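Local coordinates for protein homoserine O-acetyltransferase (Pseudomonas veronii, PDB 5EFZ) that hydrolyses ethyl acetate to ethanol and acetate as a homodimeric alpha/beta-hydrolase esterase, a step in the bacterial breakdown of short-chain methyl ketones, at residues 217-228 against 249-258; 301-309 against 331-339. All blocks are in the same frame, centred on the assembly; numbering follows the deposited sequence.

Interaction 1 (217-228 against 249-258)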
loop_
_atom_site.group_PDB
_atom_site.type_symbol
_atom_site.label_atom_id
_atom_site.label_comp_id
_atom_site.label_asym_id
_atom_site.label_seq_id
_atom_site.Cartn_x
_atom_site.Cartn_y
_atom_site.Cartn_z
ATOM N N GLU A 217 16.559 -4.155 -3.665
ATOM C CA GLU A 217 15.536 -4.278 -4.717
ATOM C C GLU A 217 14.133 -4.543 -4.125
ATOM O O GLU A 217 13.150 -4.003 -4.617
ATOM C CB GLU A 217 15.905 -5.409 -5.697
ATOM C CG GLU A 217 17.052 -5.040 -6.653
ATOM C CD GLU A 217 17.219 -6.036 -7.798
ATOM O OE1 GLU A 217 16.365 -6.956 -7.959
ATOM O OE2 GLU A 217 18.213 -5.881 -8.547
ATOM N N ARG A 218 14.038 -5.381 -3.082
ATOM C CA ARG A 218 12.719 -5.660 -2.461
ATOM C C ARG A 218 12.180 -4.392 -1.820
ATOM O O ARG A 218 10.978 -4.093 -1.866
ATOM C CB ARG A 218 12.811 -6.813 -1.411
ATOM C CG ARG A 218 13.223 -8.176 -1.995
ATOM C CD ARG A 218 13.513 -9.243 -0.875
ATOM N NE ARG A 218 14.053 -10.509 -1.411
ATOM C CZ ARG A 218 15.121 -11.138 -0.919
ATOM N NH1 ARG A 218 15.778 -10.622 0.114
ATOM N NH2 ARG A 218 15.539 -12.279 -1.459
ATOM N N HIS A 219 13.101 -3.641 -1.215
ATOM C CA HIS A 219 12.808 -2.351 -0.613
ATOM C C HIS A 219 12.255 -1.401 -1.688
ATOM O O HIS A 219 11.215 -0.756 -1.490
ATOM C CB HIS A 219 14.116 -1.823 -0.015
ATOM C CG HIS A 219 13.985 -0.616 0.868
ATOM N ND1 HIS A 219 13.631 -0.707 2.189
ATOM C CD2 HIS A 219 14.230 0.691 0.618
ATOM C CE1 HIS A 219 13.668 0.507 2.734
ATOM N NE2 HIS A 219 14.009 1.368 1.801
ATOM N N ALA A 220 12.933 -1.368 -2.841
ATOM C CA ALA A 220 12.468 -0.548 -3.967
ATOM C C ALA A 220 11.084 -0.978 -4.459
ATOM O O ALA A 220 10.260 -0.131 -4.812
ATOM C CB ALA A 220 13.468 -0.599 -5.125
ATOM N N LYS A 221 10.829 -2.281 -4.526
ATOM C CA LYS A 221 9.509 -2.735 -4.985
ATOM C C LYS A 221 8.413 -2.296 -4.018
ATOM O O LYS A 221 7.314 -1.900 -4.433
ATOM C CB LYS A 221 9.470 -4.250 -5.139
ATOM C CG LYS A 221 10.142 -4.778 -6.382
ATOM C CD LYS A 221 9.724 -6.248 -6.526
ATOM C CE LYS A 221 10.356 -6.959 -7.676
ATOM N NZ LYS A 221 9.901 -8.399 -7.691
ATOM N N LEU A 222 8.701 -2.369 -2.720
ATOM C CA LEU A 222 7.715 -1.928 -1.726
ATOM C C LEU A 222 7.449 -0.441 -1.846
ATOM O O LEU A 222 6.311 0.006 -1.678
ATOM C CB LEU A 222 8.188 -2.260 -0.319
ATOM C CG LEU A 222 8.162 -3.744 -0.005
ATOM C CD1 LEU A 222 9.122 -4.082 1.168
ATOM C CD2 LEU A 222 6.727 -4.169 0.352
ATOM N N TRP A 223 8.489 0.338 -2.119
ATOM C CA TRP A 223 8.330 1.763 -2.375
ATOM C C TRP A 223 7.505 2.027 -3.634
ATOM O O TRP A 223 6.773 3.003 -3.705
ATOM C CB TRP A 223 9.698 2.447 -2.503
ATOM C CG TRP A 223 10.185 2.922 -1.181
ATOM C CD1 TRP A 223 11.200 2.377 -0.418
ATOM C CD2 TRP A 223 9.677 4.041 -0.441
ATOM N NE1 TRP A 223 11.356 3.115 0.746
ATOM C CE2 TRP A 223 10.446 4.140 0.754
ATOM C CE3 TRP A 223 8.672 4.992 -0.688
ATOM C CZ2 TRP A 223 10.203 5.135 1.725
ATOM C CZ3 TRP A 223 8.433 5.988 0.286
ATOM C CH2 TRP A 223 9.216 6.055 1.459
ATOM N N THR A 224 7.614 1.159 -4.629
ATOM C CA THR A 224 6.817 1.340 -5.833
ATOM C C THR A 224 5.330 1.106 -5.527
ATOM O O THR A 224 4.441 1.793 -6.064
ATOM C CB THR A 224 7.257 0.371 -6.949
ATOM O OG1 THR A 224 8.692 0.443 -7.112
ATOM C CG2 THR A 224 6.555 0.738 -8.287
ATOM N N LEU A 225 5.073 0.104 -4.702
ATOM C CA LEU A 225 3.726 -0.270 -4.299
ATOM C C LEU A 225 3.019 0.862 -3.520
ATOM O O LEU A 225 1.833 1.129 -3.741
ATOM C CB LEU A 225 3.773 -1.535 -3.422
ATOM C CG LEU A 225 2.432 -1.968 -2.834
ATOM C CD1 LEU A 225 1.489 -2.463 -3.946
ATOM C CD2 LEU A 225 2.614 -3.044 -1.810
ATOM N N MET A 226 3.747 1.497 -2.604
ATOM C CA MET A 226 3.153 2.459 -1.653
ATOM C C MET A 226 3.487 3.925 -1.954
ATOM O O MET A 226 2.839 4.807 -1.426
ATOM C CB MET A 226 3.629 2.163 -0.204
ATOM C CG MET A 226 3.095 0.829 0.349
ATOM S SD MET A 226 1.321 0.816 0.557
ATOM C CE MET A 226 1.049 2.141 1.732
ATOM N N GLY A 227 4.470 4.171 -2.793
ATOM C CA GLY A 227 5.025 5.516 -2.912
ATOM C C GLY A 227 4.358 6.398 -3.943
ATOM O O GLY A 227 4.573 7.615 -3.955
ATOM N N TRP A 228 3.557 5.791 -4.823
ATOM C CA TRP A 228 2.912 6.574 -5.901
ATOM C C TRP A 228 1.416 6.509 -5.671
ATOM O O TRP A 228 0.945 6.905 -4.600
ATOM C CB TRP A 228 3.332 6.047 -7.281
ATOM C CG TRP A 228 4.861 6.036 -7.476
ATOM C CD1 TRP A 228 5.713 4.965 -7.326
ATOM C CD2 TRP A 228 5.681 7.159 -7.821
ATOM N NE1 TRP A 228 7.019 5.354 -7.594
ATOM C CE2 TRP A 228 7.021 6.701 -7.879
ATOM C CE3 TRP A 228 5.403 8.509 -8.117
ATOM C CZ2 TRP A 228 8.093 7.549 -8.211
ATOM C CZ3 TRP A 228 6.476 9.361 -8.431
ATOM C CH2 TRP A 228 7.807 8.863 -8.503
ATOM N N PHE A 249 9.822 0.781 -15.299
ATOM C CA PHE A 249 9.779 1.782 -14.232
ATOM C C PHE A 249 10.377 1.259 -12.924
ATOM O O PHE A 249 11.181 1.933 -12.255
ATOM C CB PHE A 249 8.346 2.236 -14.015
ATOM C CG PHE A 249 8.208 3.335 -13.001
ATOM C CD1 PHE A 249 8.619 4.628 -13.297
ATOM C CD2 PHE A 249 7.674 3.070 -11.756
ATOM C CE1 PHE A 249 8.502 5.659 -12.344
ATOM C CE2 PHE A 249 7.533 4.090 -10.815
ATOM C CZ PHE A 249 7.956 5.374 -11.102
ATOM N N VAL A 250 9.978 0.053 -12.535
ATOM C CA VAL A 250 10.531 -0.551 -11.332
ATOM C C VAL A 250 12.050 -0.721 -11.469
ATOM O O VAL A 250 12.800 -0.340 -10.569
ATOM C CB VAL A 250 9.863 -1.920 -11.045
ATOM C CG1 VAL A 250 10.579 -2.650 -9.954
ATOM C CG2 VAL A 250 8.400 -1.687 -10.669
ATOM N N ASP A 251 12.505 -1.262 -12.607
ATOM C CA ASP A 251 13.929 -1.502 -12.781
ATOM C C ASP A 251 14.736 -0.215 -13.015
ATOM O O ASP A 251 15.797 -0.033 -12.417
ATOM C CB ASP A 251 14.189 -2.467 -13.942
ATOM C CG ASP A 251 13.666 -3.860 -13.673
ATOM O OD1 ASP A 251 13.255 -4.148 -12.523
ATOM O OD2 ASP A 251 13.660 -4.665 -14.628
ATOM N N GLY A 252 14.236 0.658 -13.887
ATOM C CA GLY A 252 15.013 1.792 -14.360
ATOM C C GLY A 252 14.935 3.039 -13.510
ATOM O O GLY A 252 15.819 3.878 -13.571
ATOM N N PHE A 253 13.872 3.173 -12.731
ATOM C CA PHE A 253 13.703 4.310 -11.835
ATOM C C PHE A 253 13.905 3.866 -10.366
ATOM O O PHE A 253 14.798 4.359 -9.654
ATOM C CB PHE A 253 12.300 4.933 -12.041
ATOM C CG PHE A 253 12.073 6.247 -11.314
ATOM C CD1 PHE A 253 11.917 6.289 -9.944
ATOM C CD2 PHE A 253 11.954 7.431 -12.026
ATOM C CE1 PHE A 253 11.693 7.493 -9.277
ATOM C CE2 PHE A 253 11.722 8.646 -11.381
ATOM C CZ PHE A 253 11.587 8.680 -9.999
ATOM N N MET A 254 13.079 2.939 -9.906
ATOM C CA MET A 254 12.986 2.672 -8.461
ATOM C C MET A 254 14.146 1.810 -7.953
ATOM O O MET A 254 14.770 2.160 -6.975
ATOM C CB MET A 254 11.647 1.981 -8.133
ATOM C CG MET A 254 10.380 2.836 -8.499
ATOM S SD MET A 254 10.290 4.293 -7.442
ATOM C CE MET A 254 10.126 3.576 -5.823
ATOM N N LYS A 255 14.404 0.667 -8.594
ATOM C CA LYS A 255 15.544 -0.137 -8.163
ATOM C C LYS A 255 16.854 0.652 -8.288
ATOM O O LYS A 255 17.718 0.595 -7.424
ATOM C CB LYS A 255 15.635 -1.429 -8.972
ATOM C CG LYS A 255 14.525 -2.429 -8.629
ATOM C CD LYS A 255 14.685 -3.760 -9.368
ATOM C CE LYS A 255 13.566 -4.726 -8.984
ATOM N NZ LYS A 255 13.718 -5.994 -9.737
ATOM N N ARG A 256 16.980 1.389 -9.381
ATOM C CA ARG A 256 18.202 2.155 -9.637
ATOM C C ARG A 256 18.419 3.229 -8.564
ATOM O O ARG A 256 19.560 3.490 -8.172
ATOM C CB ARG A 256 18.137 2.777 -11.040
ATOM C CG ARG A 256 19.342 3.611 -11.432
ATOM C CD ARG A 256 19.282 4.057 -12.912
ATOM N NE ARG A 256 19.398 2.902 -13.807
ATOM C CZ ARG A 256 18.773 2.766 -14.977
ATOM N NH1 ARG A 256 17.992 3.734 -15.452
ATOM N NH2 ARG A 256 18.951 1.664 -15.693
ATOM N N TYR A 257 17.334 3.815 -8.070
ATOM C CA TYR A 257 17.409 4.864 -7.038
ATOM C C TYR A 257 18.039 4.310 -5.751
ATOM O O TYR A 257 18.936 4.928 -5.170
ATOM C CB TYR A 257 16.005 5.446 -6.743
ATOM C CG TYR A 257 16.002 6.436 -5.579
ATOM C CD1 TYR A 257 15.559 6.060 -4.334
ATOM C CD2 TYR A 257 16.469 7.736 -5.751
ATOM C CE1 TYR A 257 15.605 6.950 -3.249
ATOM C CE2 TYR A 257 16.509 8.634 -4.681
ATOM C CZ TYR A 257 16.064 8.224 -3.447
ATOM O OH TYR A 257 16.088 9.098 -2.381
ATOM N N PHE A 258 17.573 3.151 -5.311
ATOM C CA PHE A 258 18.041 2.587 -4.044
ATOM C C PHE A 258 19.321 1.769 -4.176
ATOM O O PHE A 258 19.991 1.552 -3.177
ATOM C CB PHE A 258 16.960 1.703 -3.395
ATOM C CG PHE A 258 15.830 2.497 -2.775
ATOM C CD1 PHE A 258 16.048 3.218 -1.603
ATOM C CD2 PHE A 258 14.576 2.554 -3.377
ATOM C CE1 PHE A 258 15.011 3.977 -1.023
ATOM C CE2 PHE A 258 13.522 3.298 -2.797
ATOM C CZ PHE A 258 13.765 4.027 -1.636
#
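W223 and H219 of helix 213-227 meet F258 of helix 246-258 in an aromatic cluster where two helices of this alpha/beta hydrolase cross, their local axes 8.4 Å apart at 121°. The H219 ring sets its edge on a face of F258 (planes at 88°), a T-shaped pair, and H219 ND1 donates a hydrogen bond to L191 O. The W223 five-membered ring lies nearly parallel to F258 but slid aside, with CD1 3.3 Å from F258 CZ. A220, small enough to let the backbones close in, puts its CB against the K255 backbone and the F258 ring.

A second aromatic cluster gathers round W228: F249 turns its edge to the indole face, and the indole turns its own edge to F253. M254, flexible enough to reach both clusters, bends at chi2 and chi3, lays CE 3.5 Å from W223 CB and brings SD to the indole edge.

K255, extended beyond CG, passes at a slant across the E217 chain, and its NZ forms salt bridges to E217 OE1 and D251 OD1, each with a long, weak hydrogen bond. K221 NZ pairs instead with E189 and E193 of the second subunit.

T224 OG1 donates back to A220 O of its own helix, 2.8 Å away, from the face of that carbonyl opposite T224 N. W228 NE1 gives M254 SD a weak hydrogen bond of 3.4 Å.

Interaction 2 (301-309 against 331-339). With ACT (acetate ion), chain O.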
loop_
_atom_site.group_PDB
_atom_site.type_symbol
_atom_site.label_atom_id
_atom_site.label_comp_id
_atom_site.label_asym_id
_atom_site.label_seq_id
_atom_site.Cartn_x
_atom_site.Cartn_y
_atom_site.Cartn_z
ATOM N N PRO A 301 -0.714 17.915 2.823
ATOM C CA PRO A 301 -0.596 16.537 2.328
ATOM C C PRO A 301 -0.705 16.500 0.799
ATOM O O PRO A 301 -1.212 17.459 0.215
ATOM C CB PRO A 301 -1.800 15.832 2.960
ATOM C CG PRO A 301 -2.860 16.962 3.091
ATOM C CD PRO A 301 -2.007 18.177 3.487
ATOM N N ILE A 302 -0.260 15.406 0.184
ATOM C CA ILE A 302 -0.432 15.195 -1.247
ATOM C C ILE A 302 -1.683 14.346 -1.381
ATOM O O ILE A 302 -1.834 13.374 -0.641
ATOM C CB ILE A 302 0.812 14.532 -1.863
ATOM C CG1 ILE A 302 1.982 15.563 -1.827
ATOM C CG2 ILE A 302 0.517 13.973 -3.300
ATOM C CD1 ILE A 302 3.367 14.980 -2.147
ATOM N N SER A 303 -2.585 14.746 -2.286
ATOM C CA SER A 303 -3.923 14.163 -2.346
ATOM C C SER A 303 -3.941 12.632 -2.413
ATOM O O SER A 303 -4.766 11.980 -1.731
ATOM C CB SER A 303 -4.706 14.758 -3.548
ATOM O OG SER A 303 -4.051 14.473 -4.783
ATOM N N HIS A 304 -3.038 12.041 -3.205
ATOM C CA HIS A 304 -3.075 10.598 -3.437
ATOM C C HIS A 304 -1.947 9.861 -2.684
ATOM O O HIS A 304 -1.622 8.720 -2.999
ATOM C CB HIS A 304 -3.008 10.293 -4.959
ATOM C CG HIS A 304 -4.261 10.642 -5.698
ATOM N ND1 HIS A 304 -4.743 11.942 -5.804
ATOM C CD2 HIS A 304 -5.176 9.869 -6.335
ATOM C CE1 HIS A 304 -5.855 11.943 -6.497
ATOM N NE2 HIS A 304 -6.144 10.689 -6.843
ATOM N N ASP A 305 -1.367 10.516 -1.682
ATOM C CA ASP A 305 -0.381 9.865 -0.791
ATOM C C ASP A 305 -1.033 8.666 -0.089
ATOM O O ASP A 305 -2.051 8.807 0.589
ATOM C CB ASP A 305 0.158 10.902 0.231
ATOM C CG ASP A 305 1.399 10.430 0.985
ATOM O OD1 ASP A 305 1.493 9.227 1.331
ATOM O OD2 ASP A 305 2.298 11.287 1.209
ATOM N N GLN A 306 -0.449 7.478 -0.256
ATOM C CA GLN A 306 -0.977 6.256 0.319
ATOM C C GLN A 306 -0.699 6.061 1.799
ATOM O O GLN A 306 -1.316 5.177 2.403
ATOM C CB GLN A 306 -0.418 5.063 -0.447
ATOM C CG GLN A 306 -0.678 5.143 -1.942
ATOM C CD GLN A 306 -2.148 5.189 -2.275
ATOM O OE1 GLN A 306 -2.919 4.347 -1.812
ATOM N NE2 GLN A 306 -2.554 6.176 -3.090
ATOM N N PHE A 307 0.248 6.790 2.383
ATOM C CA PHE A 307 0.557 6.491 3.783
ATOM C C PHE A 307 0.657 7.696 4.705
ATOM O O PHE A 307 0.531 7.534 5.922
ATOM C CB PHE A 307 1.833 5.606 3.891
ATOM C CG PHE A 307 3.053 6.190 3.288
ATOM C CD1 PHE A 307 3.954 6.892 4.076
ATOM C CD2 PHE A 307 3.353 5.980 1.956
ATOM C CE1 PHE A 307 5.105 7.423 3.534
ATOM C CE2 PHE A 307 4.499 6.504 1.402
ATOM C CZ PHE A 307 5.386 7.227 2.200
ATOM N N PHE A 308 0.834 8.901 4.158
ATOM C CA PHE A 308 0.613 10.103 4.958
ATOM C C PHE A 308 -0.660 10.728 4.370
ATOM O O PHE A 308 -0.569 11.553 3.479
ATOM C CB PHE A 308 1.798 11.078 4.879
ATOM C CG PHE A 308 2.969 10.725 5.754
ATOM C CD1 PHE A 308 2.815 10.635 7.137
ATOM C CD2 PHE A 308 4.233 10.559 5.207
ATOM C CE1 PHE A 308 3.912 10.335 7.957
ATOM C CE2 PHE A 308 5.345 10.273 6.018
ATOM C CZ PHE A 308 5.182 10.168 7.391
ATOM N N THR A 309 -1.844 10.292 4.807
ATOM C CA THR A 309 -3.059 10.628 4.060
ATOM C C THR A 309 -3.583 12.022 4.331
ATOM O O THR A 309 -3.218 12.664 5.325
ATOM C CB THR A 309 -4.181 9.645 4.348
ATOM O OG1 THR A 309 -4.686 9.882 5.671
ATOM C CG2 THR A 309 -3.623 8.205 4.254
ATOM N N ILE A 331 -1.846 13.014 -8.460
ATOM C CA ILE A 331 -2.001 11.557 -8.458
ATOM C C ILE A 331 -0.642 10.865 -8.318
ATOM O O ILE A 331 -0.587 9.628 -8.226
ATOM C CB ILE A 331 -2.717 11.052 -9.732
ATOM C CG1 ILE A 331 -1.879 11.359 -10.976
ATOM C CG2 ILE A 331 -4.151 11.659 -9.841
ATOM C CD1 ILE A 331 -2.382 10.688 -12.213
ATOM N N ASP A 332 0.461 11.631 -8.306
ATOM C CA ASP A 332 1.780 10.994 -8.153
ATOM C C ASP A 332 1.967 10.542 -6.705
ATOM O O ASP A 332 2.867 9.770 -6.407
ATOM C CB ASP A 332 2.945 11.924 -8.549
ATOM C CG ASP A 332 3.047 12.136 -10.060
ATOM O OD1 ASP A 332 2.040 11.952 -10.785
ATOM O OD2 ASP A 332 4.132 12.521 -10.537
ATOM N N GLY A 333 1.112 11.002 -5.806
ATOM C CA GLY A 333 1.163 10.476 -4.443
ATOM C C GLY A 333 2.445 10.891 -3.738
ATOM O O GLY A 333 3.078 11.916 -4.057
ATOM N N HIS A 334 2.872 10.047 -2.800
ATOM C CA HIS A 334 3.967 10.460 -1.938
ATOM C C HIS A 334 5.229 10.881 -2.692
ATOM O O HIS A 334 5.866 11.928 -2.386
ATOM C CB HIS A 334 4.299 9.322 -0.976
ATOM C CG HIS A 334 5.227 9.753 0.113
ATOM N ND1 HIS A 334 4.798 10.507 1.190
ATOM C CD2 HIS A 334 6.564 9.569 0.275
ATOM C CE1 HIS A 334 5.835 10.740 1.992
ATOM N NE2 HIS A 334 6.918 10.185 1.460
ATOM N N LEU A 335 5.622 10.079 -3.682
ATOM C CA LEU A 335 6.899 10.346 -4.353
ATOM C C LEU A 335 6.782 11.435 -5.419
ATOM O O LEU A 335 7.761 11.731 -6.115
ATOM C CB LEU A 335 7.477 9.062 -4.959
ATOM C CG LEU A 335 7.945 8.093 -3.870
ATOM C CD1 LEU A 335 8.418 6.761 -4.476
ATOM C CD2 LEU A 335 9.039 8.747 -2.999
ATOM N N GLY A 336 5.619 12.085 -5.498
ATOM C CA GLY A 336 5.531 13.393 -6.147
ATOM C C GLY A 336 6.503 14.366 -5.478
ATOM O O GLY A 336 6.844 15.389 -6.055
ATOM N N LEU A 337 7.000 14.038 -4.282
ATOM C CA LEU A 337 8.038 14.864 -3.660
ATOM C C LEU A 337 9.306 14.905 -4.512
ATOM O O LEU A 337 10.093 15.840 -4.407
ATOM C CB LEU A 337 8.391 14.356 -2.256
ATOM C CG LEU A 337 7.353 14.594 -1.151
ATOM C CD1 LEU A 337 7.741 13.792 0.097
ATOM C CD2 LEU A 337 7.232 16.096 -0.830
ATOM N N PHE A 338 9.508 13.875 -5.338
ATOM C CA PHE A 338 10.698 13.769 -6.170
ATOM C C PHE A 338 10.660 14.727 -7.380
ATOM O O PHE A 338 11.595 14.765 -8.186
ATOM C CB PHE A 338 10.869 12.333 -6.655
ATOM C CG PHE A 338 11.455 11.406 -5.609
ATOM C CD1 PHE A 338 11.655 11.844 -4.291
ATOM C CD2 PHE A 338 11.826 10.109 -5.950
ATOM C CE1 PHE A 338 12.208 10.994 -3.316
ATOM C CE2 PHE A 338 12.409 9.259 -4.995
ATOM C CZ PHE A 338 12.593 9.694 -3.685
ATOM N N GLY A 339 9.603 15.504 -7.495
ATOM C CA GLY A 339 9.531 16.484 -8.569
ATOM C C GLY A 339 9.076 15.955 -9.922
ATOM O O GLY A 339 9.350 16.567 -10.950
HETATM C C ACT O . 10.354 10.315 2.703
HETATM O O ACT O . 9.207 9.788 2.769
HETATM O OXT ACT O . 10.811 10.866 3.760
HETATM C CH3 ACT O . 11.110 10.305 1.417
#
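H334 and D305 lie side by side and join through one short hydrogen bond, 2.6 Å from H334 ND1 to D305 OD2, which with S151 makes up the inferred catalytic triad of the alpha/beta-hydrolase fold. The bond is nearly straight (166°) and lies in the imidazole plane. It reaches OD2 on the syn side, although carboxylate and ring are turned 71° against each other. Both side chains swing CG opposite the main-chain nitrogen, bringing ND1 to OD2.

D305 OD1 accepts from F307 N on the anti side and from F308 N above the carboxylate plane, both at 2.9 Å; the F307 bond makes an Asx turn, the F308 bond extends it to an Asx motif, and together they fix the rotation of the carboxylate. An asparagine in place of D305 would probably leave H334 without the carboxylate that accepts from ND1 and, if its NH2 faced the loop, set it against the two backbone N-H groups.

F307 holds CG between its backbone N and carbonyl carbon (chi1 58°), and this lifts the ring across the histidine, CZ 3.2 Å above the imidazole plane, over its centre. L337 CD1 lies over the rim of the opposite face, and the edge of F308 meets H334 CE1. I331 CG2 makes a CH-pi contact over the H304 ring. G333, with positive phi, lets the chain pass close to H304 O.

H334 NE2 donates to an acetate oxygen at 2.7 Å; the acetate, probably from the crystallisation liquor, is also hydrogen-bonded to S151 OG and the backbone nitrogens of Y68 and M152, and marks the pocket. This is consistent with a histidine that takes the proton from the serine and hands it to the leaving alcohol while D305 steadies its orientation.

Interaction 1 closes before interaction 2 opens along the chain, and their centres lie 15 Å apart. The first joins helices 213-227 and 246-258; the second joins the loops that follow strands 296-300 and 324-325, neighbours at one end of the main sheet. The two meet directly where helix 213-227 ends: G227 O probably hydrogen-bonds L335 N, and W228 packs on the D332 carbonyl. W223 brings its side chain within about 4 Å of that of H334 and of the acetate, so helix 213-227 probably helps to line the pocket served by the sheet loops. Both contacts also reach the second subunit, so the dimer interface runs close to this region.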